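Periplasmic beta-glucosidase (Pseudomonas aeruginosa, PDB 6R5R) probably hydrolyses terminal, non-reducing beta-D-glucosyl residues of beta-glucosides, releasing beta-D-glucose, as a periplasmic member of glycosyl hydrolase family 3. Local coordinates at residues 219-224 and 254-259. The protein carries 1 engineered substitution. Numbering follows the deposited sequence. Where two conformers were deposited one is given.
Engineered in segment 254-259: N256 (natural residue Asp). With BGC (beta-D-glucopyranose), chain D; BGC (beta-D-glucopyranose), chain C.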
loop_
_atom_site.group_PDB
_atom_site.type_symbol
_atom_site.label_atom_id
_atom_site.label_comp_id
_atom_site.label_asym_id
_atom_site.label_seq_id
_atom_site.Cartn_x
_atom_site.Cartn_y
_atom_site.Cartn_z
ATOM N N ALA B 219 -18.773 22.317 -11.720
ATOM C CA ALA B 219 -18.620 21.017 -12.366
ATOM C C ALA B 219 -17.735 20.121 -11.502
ATOM O O ALA B 219 -16.930 20.596 -10.709
ATOM C CB ALA B 219 -18.104 21.213 -13.778
ATOM N N VAL B 220 -17.919 18.853 -11.725
ATOM C CA VAL B 220 -17.123 17.777 -11.104
ATOM C C VAL B 220 -16.672 16.859 -12.235
ATOM O O VAL B 220 -17.548 16.340 -12.989
ATOM C CB VAL B 220 -17.930 17.033 -10.048
ATOM C CG1 VAL B 220 -17.187 15.783 -9.620
ATOM C CG2 VAL B 220 -18.288 17.897 -8.881
ATOM N N MET B 221 -15.366 16.628 -12.328
ATOM C CA MET B 221 -14.813 15.595 -13.237
ATOM C C MET B 221 -14.641 14.277 -12.493
ATOM O O MET B 221 -14.003 14.220 -11.429
ATOM C CB MET B 221 -13.487 15.993 -13.851
ATOM C CG MET B 221 -13.015 14.946 -14.787
ATOM S SD MET B 221 -11.444 15.367 -15.596
ATOM C CE MET B 221 -12.064 16.165 -17.082
ATOM N N VAL B 222 -15.303 13.247 -13.003
ATOM C CA VAL B 222 -15.311 11.901 -12.392
ATOM C C VAL B 222 -13.995 11.190 -12.670
ATOM O O VAL B 222 -13.408 11.353 -13.740
ATOM C CB VAL B 222 -16.539 11.116 -12.881
ATOM C CG1 VAL B 222 -16.616 9.769 -12.213
ATOM C CG2 VAL B 222 -17.816 11.914 -12.604
ATOM N N SER B 223 -13.530 10.406 -11.699
ATOM C CA SER B 223 -12.220 9.727 -11.795
ATOM C C SER B 223 -12.272 8.454 -12.643
ATOM O O SER B 223 -13.379 7.949 -12.971
ATOM C CB SER B 223 -11.695 9.460 -10.404
ATOM O OG SER B 223 -12.459 8.451 -9.776
ATOM N N LEU B 224 -11.076 7.930 -12.946
ATOM C CA LEU B 224 -10.881 6.717 -13.770
ATOM C C LEU B 224 -10.806 5.442 -12.944
ATOM O O LEU B 224 -10.863 4.358 -13.537
ATOM C CB LEU B 224 -9.572 6.894 -14.544
ATOM C CG LEU B 224 -9.623 7.915 -15.679
ATOM C CD1 LEU B 224 -8.207 8.265 -16.133
ATOM C CD2 LEU B 224 -10.469 7.374 -16.804
ATOM N N ILE B 254 -18.891 15.488 -15.306
ATOM C CA ILE B 254 -18.190 15.254 -16.583
ATOM C C ILE B 254 -17.390 13.977 -16.472
ATOM O O ILE B 254 -16.660 13.825 -15.494
ATOM C CB ILE B 254 -17.284 16.428 -16.908
ATOM C CG1 ILE B 254 -18.088 17.732 -16.958
ATOM C CG2 ILE B 254 -16.506 16.192 -18.211
ATOM C CD1 ILE B 254 -17.228 18.935 -17.223
ATOM N N SER B 255 -17.592 13.076 -17.399
ATOM C CA SER B 255 -16.787 11.836 -17.413
ATOM C C SER B 255 -15.330 12.201 -17.703
ATOM O O SER B 255 -15.003 13.226 -18.282
ATOM C CB SER B 255 -17.277 10.825 -18.428
ATOM O OG SER B 255 -16.671 11.032 -19.680
ATOM N N ASN B 256 -14.442 11.312 -17.341
ATOM C CA ASN B 256 -13.051 11.458 -17.748
ATOM C C ASN B 256 -12.918 10.938 -19.186
ATOM O O ASN B 256 -13.893 10.468 -19.835
ATOM C CB ASN B 256 -12.178 10.705 -16.741
ATOM C CG ASN B 256 -10.898 11.403 -16.444
ATOM O OD1 ASN B 256 -10.201 11.714 -17.387
ATOM N ND2 ASN B 256 -10.596 11.650 -15.158
ATOM N N HIS B 257 -11.721 10.947 -19.672
ATOM C CA HIS B 257 -11.432 10.812 -21.106
ATOM C C HIS B 257 -11.569 9.362 -21.570
ATOM O O HIS B 257 -10.808 8.543 -21.124
ATOM C CB HIS B 257 -10.026 11.369 -21.306
ATOM C CG HIS B 257 -9.727 11.486 -22.744
ATOM N ND1 HIS B 257 -9.452 10.369 -23.523
ATOM C CD2 HIS B 257 -9.615 12.590 -23.539
ATOM C CE1 HIS B 257 -9.246 10.772 -24.777
ATOM N NE2 HIS B 257 -9.294 12.147 -24.809
ATOM N N GLY B 258 -12.643 9.006 -22.303
ATOM C CA GLY B 258 -12.878 7.612 -22.666
ATOM C C GLY B 258 -13.390 6.793 -21.496
ATOM O O GLY B 258 -13.372 5.575 -21.591
ATOM N N ALA B 259 -13.792 7.410 -20.389
ATOM C CA ALA B 259 -14.121 6.671 -19.139
ATOM C C ALA B 259 -15.358 5.785 -19.330
ATOM O O ALA B 259 -15.444 4.737 -18.675
ATOM C CB ALA B 259 -14.266 7.584 -17.954
HETATM C C2 BGC D . -7.686 15.769 -17.400
HETATM C C3 BGC D . -8.237 15.205 -18.720
HETATM C C4 BGC D . -7.222 14.144 -19.142
HETATM C C5 BGC D . -7.140 13.061 -18.069
HETATM C C6 BGC D . -6.244 11.874 -18.405
HETATM C C1 BGC D . -7.454 14.688 -16.345
HETATM O O1 BGC D . -6.910 15.308 -15.189
HETATM O O2 BGC D . -8.525 16.811 -16.862
HETATM O O3 BGC D . -8.252 16.285 -19.712
HETATM O O4 BGC D . -7.655 13.562 -20.321
HETATM O O5 BGC D . -6.592 13.670 -16.886
HETATM O O6 BGC D . -6.223 11.047 -17.212
HETATM C C2 BGC C . -6.527 15.115 -21.925
HETATM C C3 BGC C . -5.670 15.046 -23.159
HETATM C C4 BGC C . -4.412 14.241 -22.823
HETATM C C5 BGC C . -4.764 12.869 -22.241
HETATM C C6 BGC C . -3.497 12.137 -21.827
HETATM C C1 BGC C . -6.774 13.685 -21.470
HETATM O O2 BGC C . -7.754 15.767 -22.317
HETATM O O3 BGC C . -5.352 16.417 -23.484
HETATM O O4 BGC C . -3.702 14.049 -24.054
HETATM O O5 BGC C . -5.588 13.037 -21.071
HETATM O O6 BGC C . -3.974 10.965 -21.169
HETATM O O HOH W 1 -15.027 9.193 -15.413
#
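I254 lies beside M221 as a parallel bridge between two neighbouring strands, 252-254 and 219-222, of the TIM-barrel-type domain that opens family 3 glycosidases. I254 grips the neighbouring strand through both of its backbone polar groups: its N donates to V220 O at 2.8 Å, and its O takes the N-H of V222 in a nearly straight bond (173° at the hydrogen). On the side chain's part, CD1 reaches A219 CB, and M122 of the strand 122-123 packs against both residues.

Past the bridge both segments run on into the sugar pocket, and N256, an engineered residue where the natural protein has Asp, packs between them. Its amide is held at both ends. N256 ND2 donates to V222 O at 3.2 Å, bent and somewhat out of the carbonyl plane, while OD1 accepts the N-H of H257 on an in-plane lone pair. That pair of bonds fixes the rotation of the amide and leaves N256 OD1 3.4 Å from C5 of the chain D glucose. M221 and L224 each cross the N256 side chain at about a right angle. M221 is extended as far as SD, CG anti to the backbone N (chi1 -178°), and then bends, so that SD passes ND2 of N256 and, with CE, lies against O2 of the same sugar. L224 lays CD2 on N256 CB at 3.7 Å and on A259 CB, with CD1 near the glucose O6.

A type II turn from N256 to A259 brings H257 to the junction of the two sugars. S255 OG and A259 N approach N256 O from opposite faces of its plane, and a water accepts from N256 N at 2.9 Å while donating to S223 O.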